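Local coordinates for protein nucleoside diphosphate kinase (Aquifex aeolicus, PDB 3ZTP) that probably catalyses the transfer of the gamma phosphate of ATP to nucleoside diphosphates by a ping-pong mechanism with a phosphohistidine intermediate, working as a homotetramer, at residues R5-V10 with C133-G138; E45-F50 with E62-M67. All blocks are in the same frame, centred on the assembly; numbering follows the deposited sequence.

Contact 1: residues R5-V10 with C133-G138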
loop_
_atom_site.group_PDB
_atom_site.type_symbol
_atom_site.label_atom_id
_atom_site.label_comp_id
_atom_site.label_asym_id
_atom_site.label_seq_id
_atom_site.Cartn_x
_atom_site.Cartn_y
_atom_site.Cartn_z
ATOM N N ARG A 5 0.023 13.721 16.828
ATOM C CA ARG A 5 -0.682 13.141 15.697
ATOM C C ARG A 5 -1.904 12.383 16.174
ATOM O O ARG A 5 -1.883 11.694 17.200
ATOM C CB ARG A 5 0.217 12.178 14.940
ATOM C CG ARG A 5 1.324 12.846 14.186
ATOM C CD ARG A 5 2.268 11.847 13.559
ATOM N NE ARG A 5 3.283 12.547 12.775
ATOM C CZ ARG A 5 4.302 11.949 12.171
ATOM N NH1 ARG A 5 4.435 10.638 12.260
ATOM N NH2 ARG A 5 5.186 12.671 11.485
ATOM N N THR A 6 -2.998 12.490 15.424
ATOM C CA THR A 6 -4.208 11.764 15.753
ATOM C C THR A 6 -4.766 11.175 14.476
ATOM O O THR A 6 -4.445 11.639 13.379
ATOM C CB THR A 6 -5.230 12.667 16.478
ATOM O OG1 THR A 6 -6.270 11.822 16.943
ATOM C CG2 THR A 6 -5.834 13.741 15.567
ATOM N N LEU A 7 -5.580 10.136 14.597
ATOM C CA LEU A 7 -6.198 9.505 13.432
ATOM C C LEU A 7 -7.656 9.909 13.359
ATOM O O LEU A 7 -8.369 9.801 14.364
ATOM C CB LEU A 7 -6.107 7.988 13.544
ATOM C CG LEU A 7 -6.626 7.279 12.282
ATOM C CD1 LEU A 7 -5.587 7.245 11.182
ATOM C CD2 LEU A 7 -7.171 5.890 12.566
ATOM N N ILE A 8 -8.113 10.318 12.174
ATOM C CA ILE A 8 -9.545 10.403 11.911
ATOM C C ILE A 8 -9.942 9.374 10.871
ATOM O O ILE A 8 -9.158 9.012 9.982
ATOM C CB ILE A 8 -10.025 11.806 11.479
ATOM C CG1 ILE A 8 -9.308 12.290 10.208
ATOM C CG2 ILE A 8 -9.855 12.785 12.621
ATOM C CD1 ILE A 8 -9.984 13.474 9.517
ATOM N N ILE A 9 -11.177 8.886 10.991
ATOM C CA ILE A 9 -11.785 8.069 9.925
ATOM C C ILE A 9 -13.137 8.672 9.598
ATOM O O ILE A 9 -13.982 8.810 10.487
ATOM C CB ILE A 9 -11.973 6.595 10.307
ATOM C CG1 ILE A 9 -10.646 6.015 10.782
ATOM C CG2 ILE A 9 -12.496 5.846 9.102
ATOM C CD1 ILE A 9 -10.772 4.571 11.300
ATOM N N VAL A 10 -13.337 9.006 8.325
ATOM C CA VAL A 10 -14.643 9.459 7.835
ATOM C C VAL A 10 -15.455 8.213 7.559
ATOM O O VAL A 10 -15.041 7.360 6.753
ATOM C CB VAL A 10 -14.491 10.347 6.601
ATOM C CG1 VAL A 10 -15.850 10.772 6.045
ATOM C CG2 VAL A 10 -13.629 11.560 6.943
ATOM N N CYS A 133 -0.990 3.199 13.506
ATOM C CA CYS A 133 -0.274 2.028 13.009
ATOM C C CYS A 133 -1.213 0.984 12.417
ATOM O O CYS A 133 -0.821 0.214 11.530
ATOM C CB CYS A 133 0.556 1.407 14.128
ATOM S SG CYS A 133 2.031 2.374 14.535
ATOM N N PHE A 134 -2.441 0.921 12.888
ATOM C CA PHE A 134 -3.344 -0.060 12.330
ATOM C C PHE A 134 -3.620 0.232 10.856
ATOM O O PHE A 134 -3.765 -0.690 10.043
ATOM C CB PHE A 134 -4.661 -0.127 13.096
ATOM C CG PHE A 134 -5.405 -1.399 12.858
ATOM C CD1 PHE A 134 -6.247 -1.570 11.779
ATOM C CD2 PHE A 134 -5.172 -2.467 13.687
ATOM C CE1 PHE A 134 -6.885 -2.788 11.558
ATOM C CE2 PHE A 134 -5.813 -3.687 13.476
ATOM C CZ PHE A 134 -6.658 -3.841 12.399
ATOM N N ILE A 135 -3.716 1.508 10.503
ATOM C CA ILE A 135 -4.141 1.921 9.172
ATOM C C ILE A 135 -2.970 2.266 8.251
ATOM O O ILE A 135 -3.012 1.977 7.065
ATOM C CB ILE A 135 -5.076 3.160 9.280
ATOM C CG1 ILE A 135 -6.284 2.847 10.175
ATOM C CG2 ILE A 135 -5.516 3.648 7.896
ATOM C CD1 ILE A 135 -7.107 1.637 9.737
ATOM N N PHE A 136 -1.939 2.899 8.813
ATOM C CA PHE A 136 -0.836 3.461 8.035
ATOM C C PHE A 136 0.505 2.997 8.549
ATOM O O PHE A 136 0.780 3.135 9.739
ATOM C CB PHE A 136 -0.821 5.007 8.137
ATOM C CG PHE A 136 -1.991 5.693 7.486
ATOM C CD1 PHE A 136 -2.118 5.738 6.115
ATOM C CD2 PHE A 136 -2.953 6.281 8.267
ATOM C CE1 PHE A 136 -3.194 6.391 5.529
ATOM C CE2 PHE A 136 -4.014 6.974 7.691
ATOM C CZ PHE A 136 -4.142 7.002 6.337
ATOM N N SER A 137 1.371 2.551 7.651
ATOM C CA SER A 137 2.764 2.326 8.029
ATOM C C SER A 137 3.511 3.649 8.047
ATOM O O SER A 137 3.062 4.669 7.489
ATOM C CB SER A 137 3.456 1.421 7.028
ATOM O OG SER A 137 3.658 2.107 5.815
ATOM N N GLY A 138 4.686 3.650 8.634
ATOM C CA GLY A 138 5.588 4.772 8.547
ATOM C C GLY A 138 5.910 5.169 7.135
ATOM O O GLY A 138 6.129 6.352 6.848
#

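Contact 2: residues E45-F50 with E62-M67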
loop_
_atom_site.group_PDB
_atom_site.type_symbol
_atom_site.label_atom_id
_atom_site.label_comp_id
_atom_site.label_asym_id
_atom_site.label_seq_id
_atom_site.Cartn_x
_atom_site.Cartn_y
_atom_site.Cartn_z
ATOM N N GLU A 45 -13.376 -8.512 9.897
ATOM C CA GLU A 45 -12.348 -8.931 10.809
ATOM C C GLU A 45 -11.433 -7.764 11.208
ATOM O O GLU A 45 -11.122 -7.577 12.385
ATOM C CB GLU A 45 -11.549 -10.051 10.150
ATOM C CG GLU A 45 -12.364 -11.341 9.841
ATOM C CD GLU A 45 -13.533 -11.183 8.827
ATOM O OE1 GLU A 45 -13.396 -10.546 7.746
ATOM O OE2 GLU A 45 -14.613 -11.745 9.117
ATOM N N LYS A 46 -11.017 -6.981 10.224
ATOM C CA LYS A 46 -10.120 -5.837 10.480
ATOM C C LYS A 46 -10.829 -4.743 11.278
ATOM O O LYS A 46 -10.228 -4.150 12.170
ATOM C CB LYS A 46 -9.501 -5.277 9.186
ATOM C CG LYS A 46 -8.472 -6.177 8.511
ATOM C CD LYS A 46 -7.198 -6.294 9.282
ATOM C CE LYS A 46 -6.212 -7.201 8.550
ATOM N NZ LYS A 46 -5.092 -7.451 9.457
ATOM N N ALA A 47 -12.095 -4.453 10.961
ATOM C CA ALA A 47 -12.835 -3.495 11.769
ATOM C C ALA A 47 -12.928 -3.956 13.227
ATOM O O ALA A 47 -12.781 -3.156 14.154
ATOM C CB ALA A 47 -14.212 -3.296 11.202
ATOM N N GLY A 48 -13.153 -5.246 13.431
ATOM C CA GLY A 48 -13.203 -5.804 14.773
ATOM C C GLY A 48 -11.895 -5.671 15.546
ATOM O O GLY A 48 -11.890 -5.378 16.758
ATOM N N GLU A 49 -10.779 -5.891 14.850
ATOM C CA GLU A 49 -9.468 -5.713 15.454
ATOM C C GLU A 49 -9.186 -4.250 15.769
ATOM O O GLU A 49 -8.638 -3.940 16.817
ATOM C CB GLU A 49 -8.379 -6.242 14.519
ATOM C CG GLU A 49 -8.395 -7.757 14.376
ATOM C CD GLU A 49 -7.376 -8.275 13.369
ATOM O OE1 GLU A 49 -6.620 -7.483 12.762
ATOM O OE2 GLU A 49 -7.327 -9.518 13.218
ATOM N N PHE A 50 -9.547 -3.356 14.857
ATOM C CA PHE A 50 -9.337 -1.933 15.096
ATOM C C PHE A 50 -10.074 -1.505 16.352
ATOM O O PHE A 50 -9.534 -0.775 17.174
ATOM C CB PHE A 50 -9.812 -1.130 13.886
ATOM C CG PHE A 50 -9.606 0.363 14.023
ATOM C CD1 PHE A 50 -8.426 0.947 13.608
ATOM C CD2 PHE A 50 -10.575 1.179 14.570
ATOM C CE1 PHE A 50 -8.225 2.309 13.717
ATOM C CE2 PHE A 50 -10.362 2.550 14.713
ATOM C CZ PHE A 50 -9.179 3.112 14.277
ATOM N N GLU A 62 -22.893 -4.205 15.552
ATOM C CA GLU A 62 -23.401 -3.184 14.640
ATOM C C GLU A 62 -22.294 -2.227 14.238
ATOM O O GLU A 62 -22.251 -1.781 13.088
ATOM C CB GLU A 62 -24.552 -2.416 15.283
ATOM C CG GLU A 62 -25.874 -3.178 15.304
ATOM C CD GLU A 62 -26.058 -4.062 16.535
ATOM O OE1 GLU A 62 -25.109 -4.217 17.344
ATOM O OE2 GLU A 62 -27.169 -4.621 16.690
ATOM N N LEU A 63 -21.426 -1.858 15.174
ATOM C CA LEU A 63 -20.264 -1.034 14.844
ATOM C C LEU A 63 -19.381 -1.692 13.796
ATOM O O LEU A 63 -18.933 -1.039 12.843
ATOM C CB LEU A 63 -19.426 -0.741 16.092
ATOM C CG LEU A 63 -18.104 -0.014 15.906
ATOM C CD1 LEU A 63 -18.316 1.399 15.347
ATOM C CD2 LEU A 63 -17.376 -0.005 17.241
ATOM N N VAL A 64 -19.096 -2.977 13.988
ATOM C CA VAL A 64 -18.227 -3.679 13.067
ATOM C C VAL A 64 -18.878 -3.778 11.699
ATOM O O VAL A 64 -18.222 -3.543 10.681
ATOM C CB VAL A 64 -17.895 -5.056 13.602
ATOM C CG1 VAL A 64 -17.288 -5.949 12.511
ATOM C CG2 VAL A 64 -16.968 -4.919 14.799
ATOM N N GLU A 65 -20.162 -4.122 11.653
ATOM C CA GLU A 65 -20.869 -4.211 10.379
ATOM C C GLU A 65 -20.887 -2.845 9.670
ATOM O O GLU A 65 -20.580 -2.737 8.488
ATOM C CB GLU A 65 -22.316 -4.706 10.581
ATOM C CG GLU A 65 -23.116 -4.728 9.287
ATOM C CD GLU A 65 -24.553 -5.198 9.458
ATOM O OE1 GLU A 65 -25.200 -4.797 10.447
ATOM O OE2 GLU A 65 -25.037 -5.951 8.582
ATOM N N PHE A 66 -21.235 -1.798 10.415
ATOM C CA PHE A 66 -21.301 -0.457 9.846
ATOM C C PHE A 66 -19.952 -0.034 9.274
ATOM O O PHE A 66 -19.858 0.457 8.146
ATOM C CB PHE A 66 -21.760 0.516 10.933
ATOM C CG PHE A 66 -21.700 1.968 10.534
ATOM C CD1 PHE A 66 -22.294 2.415 9.363
ATOM C CD2 PHE A 66 -21.075 2.882 11.356
ATOM C CE1 PHE A 66 -22.245 3.767 9.023
ATOM C CE2 PHE A 66 -21.052 4.226 11.027
ATOM C CZ PHE A 66 -21.610 4.655 9.867
ATOM N N MET A 67 -18.907 -0.223 10.060
ATOM C CA MET A 67 -17.588 0.240 9.666
ATOM C C MET A 67 -16.947 -0.570 8.541
ATOM O O MET A 67 -15.927 -0.152 7.973
ATOM C CB MET A 67 -16.664 0.360 10.889
ATOM C CG MET A 67 -17.043 1.536 11.796
ATOM S SD MET A 67 -16.957 3.154 10.980
ATOM C CE MET A 67 -15.176 3.305 10.755
#

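Contact 1: residues R5-V10 with C133-G138
Leu7 on the strand meets two consecutive residues, Ile135 and Phe136, where helix 125-135 gives way to the C-terminal tail, and its two methyls divide the work. Leu7 CD2 lies 4.0 Å from Ile135 CG1, with the two side chains crossing at about a right angle. Leu7 CD1 comes to the edge of the Phe136 ring, close to the ring plane, 3.8 Å from Phe136 CE2. Leu7 carries CG anti to its own N (chi1 -175°), and from there the fork reaches both partners. One face of the Phe136 ring rests on its neighbour Ile135, whose CG2 stands 3.6 Å above the plane, displaced toward the rim. Strand 3-10 lies between strands 72-78 and 119-121 in the four-stranded antiparallel sheet of the ferredoxin-like NDP kinase fold, and the end of helix 125-135 packs on that sheet: Ile135 also touches Ala74, and Phe136 touches Val76 and Ala36. The summed buried surface is modest, 122 Å², and wholly apolar in its touching groups. Two residues before Ile135, Cys133, modelled in two conformers, is linked by a disulfide to Cys133 of the second subunit, and Leu7 lies about 5 Å, side chain to side chain, from His120, the predicted phosphorylated histidine.

Contact 2: residues E45-F50 with E62-M67
Ala47 and Gly48 present a low surface to Val64 and Met67, which allows a close approach of the two helices. The Ala47 CB points at the other helix and sits between two of its residues, 4.3 Å from Val64 CG1 and 4.4 Å from Met67 CB. The same Ala47 CB is 4.1 Å from the backbone O of Val64, a van der Waals contact. Val64 splits its branches: CG1 turns to Ala47, while Val64 CG2, anti to the Val64 carbonyl carbon and beside its N, comes over the backbone of Gly48, 3.9 Å from Gly48 CA. With no side chain there, the valine methyl meets main chain directly. Met67 takes part through its CB; beyond it the side chain curls up, all three torsions lying between about -60° and -70°. The segment axes approach to 8.6 Å with 126° between their N-to-C directions, so the helices run obliquely antiparallel, and the CA atoms of Ala47 and Val64 are 5.5 Å apart. Helices 44-50 and 60-67 form the helical hairpin of the NDP kinase family, which borders the nucleotide-binding cleft. Consistent with that, the Met67 side chain, which also packs on Pro12, Tyr51 and Ile9, is about 4 Å from that of Lys11, a predicted ATP-binding residue, and about 5 Å from a bound sulfate. Val64 O is also within hydrogen-bonding distance of Ser68 OG, as is Glu65 O. On another side of helix 44-50, Lys46 NZ forms hydrogen bonds with Gly138 O and Ile141 O of the second subunit.

Both contacts are buried, but contact 1 is nearer the centre of the chain, 9 Å from it against 13 Å for contact 2. The first sets a helix end against the sheet through branched and aromatic side chains; the second pairs two helices through small residues and backbone. They are joined by helix 44-50: the Phe134 ring of segment 133-138 packs on it, with Phe134 CZ 3.6 Å from both Lys46 O and Glu49 CB, and Ile9 CD1 lies 3.7 Å from Phe50 CZ. Leu7 and Met67 each come within about 5 Å, side chain to side chain, of the predicted active-site His120, while Lys46, Cys133 and Gly138 reach the second subunit.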